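Local atomic coordinates of hypothetical protein AF2331 (Archaeoglobus fulgidus, PDB entry 2FDO), a protein that is of unknown function but forms an unusual interdigitated dimer with a new type of alpha + beta fold. Residues S43-G46 / E47-Y50. Sequence-based numbering, arbitrary orientation.
Sequences SMVG and EKEY
The outer part of the K48 side chain, CE and NZ, folds back over the turn that precedes it and meets S43 and V45 there. CE of K48 makes the nearest side-chain approach, 3.4 Å from OG of S43, and it also lies 3.8 Å from CG2 of V45. The lysine chain is extended through chi2 and chi3 and bends only at its end (chi4 -93°), which brings NZ of K48 to 3.8 Å from that same CG2 of V45, as the two side chains run obliquely past one another. The hydroxyl of S43, held between its own backbone N and carbonyl carbon (chi1 78°), looks into the loop. There OG of S43 accepts from the backbone N of V45 at 3.2 Å, which makes an ST turn, and donates to the carbonyl O of G46 at 2.9 Å, lying in the plane of that carbonyl. These bonds lie in the surface turn that joins strand 25-41 to strand 48-58, neighbours in an antiparallel beta hairpin; the pairing resumes beyond the turn where the backbone of K48 bonds to that of S41. Replacing S43 by an alanine would probably deprive the V45 amide and the G46 carbonyl of their shared hydroxyl partner and take away the oxygen against which CE of K48 rests. Further along strand 48-58, Y50 pairs antiparallel with a strand of the second subunit, carrying the sheet across the dimer interface.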
loop_
_atom_site.group_PDB
_atom_site.type_symbol
_atom_site.label_atom_id
_atom_site.label_comp_id
_atom_site.label_asym_id
_atom_site.label_seq_id
_atom_site.Cartn_x
_atom_site.Cartn_y
_atom_site.Cartn_z
ATOM N N SER A 43 4.270 -13.483 -20.657
ATOM C CA SER A 43 4.004 -14.603 -19.751
ATOM C C SER A 43 3.854 -15.860 -20.614
ATOM O O SER A 43 4.035 -15.773 -21.828
ATOM C CB SER A 43 2.774 -14.308 -18.882
ATOM O OG SER A 43 1.541 -14.502 -19.556
HETATM N N MSE A 44 3.553 -17.028 -20.043
HETATM C CA MSE A 44 3.408 -18.212 -20.917
HETATM C C MSE A 44 2.027 -18.185 -21.582
HETATM O O MSE A 44 1.628 -19.126 -22.270
HETATM C CB MSE A 44 3.670 -19.538 -20.180
ATOM N N VAL A 45 1.305 -17.087 -21.357
ATOM C CA VAL A 45 -0.017 -16.871 -21.934
ATOM C C VAL A 45 -0.125 -15.477 -22.533
ATOM O O VAL A 45 -1.151 -14.813 -22.387
ATOM C CB VAL A 45 -1.194 -17.160 -20.908
ATOM C CG1 VAL A 45 -1.036 -18.533 -20.282
ATOM C CG2 VAL A 45 -1.343 -16.073 -19.833
ATOM N N GLY A 46 0.951 -15.037 -23.177
ATOM C CA GLY A 46 0.970 -13.760 -23.900
ATOM C C GLY A 46 1.257 -12.562 -23.016
ATOM O O GLY A 46 1.425 -12.706 -21.822
ATOM N N GLU A 47 1.318 -11.376 -23.622
ATOM C CA GLU A 47 1.648 -10.114 -22.940
ATOM C C GLU A 47 0.568 -9.607 -21.976
ATOM O O GLU A 47 -0.621 -9.695 -22.275
ATOM C CB GLU A 47 1.942 -9.032 -23.978
ATOM C CG GLU A 47 2.458 -7.742 -23.398
ATOM C CD GLU A 47 3.466 -7.087 -24.316
ATOM O OE1 GLU A 47 3.106 -6.850 -25.493
ATOM O OE2 GLU A 47 4.613 -6.827 -23.860
ATOM N N LYS A 48 0.990 -9.070 -20.830
ATOM C CA LYS A 48 0.072 -8.469 -19.847
ATOM C C LYS A 48 0.562 -7.094 -19.361
ATOM O O LYS A 48 1.728 -6.711 -19.556
ATOM C CB LYS A 48 -0.153 -9.371 -18.622
ATOM C CG LYS A 48 -0.439 -10.837 -18.875
ATOM C CD LYS A 48 -0.553 -11.544 -17.492
ATOM C CE LYS A 48 -0.817 -13.036 -17.606
ATOM N NZ LYS A 48 -2.296 -13.251 -17.552
ATOM N N GLU A 49 -0.341 -6.365 -18.723
ATOM C CA GLU A 49 -0.027 -5.053 -18.197
ATOM C C GLU A 49 -0.295 -4.929 -16.666
ATOM O O GLU A 49 -1.304 -5.426 -16.156
ATOM C CB GLU A 49 -0.841 -4.063 -18.979
ATOM C CG GLU A 49 -0.407 -2.633 -18.906
ATOM C CD GLU A 49 -1.421 -1.773 -19.636
ATOM O OE1 GLU A 49 -2.603 -2.210 -19.667
ATOM O OE2 GLU A 49 -1.065 -0.694 -20.171
ATOM N N TYR A 50 0.643 -4.285 -15.962
ATOM C CA TYR A 50 0.573 -4.071 -14.540
ATOM C C TYR A 50 0.745 -2.593 -14.235
ATOM O O TYR A 50 1.414 -1.866 -14.985
ATOM C CB TYR A 50 1.591 -4.956 -13.798
ATOM C CG TYR A 50 1.274 -6.426 -13.934
ATOM C CD1 TYR A 50 1.801 -7.170 -14.992
ATOM C CD2 TYR A 50 0.405 -7.076 -13.032
ATOM C CE1 TYR A 50 1.507 -8.514 -15.148
ATOM C CE2 TYR A 50 0.081 -8.421 -13.180
ATOM C CZ TYR A 50 0.632 -9.134 -14.241
ATOM O OH TYR A 50 0.358 -10.478 -14.418
#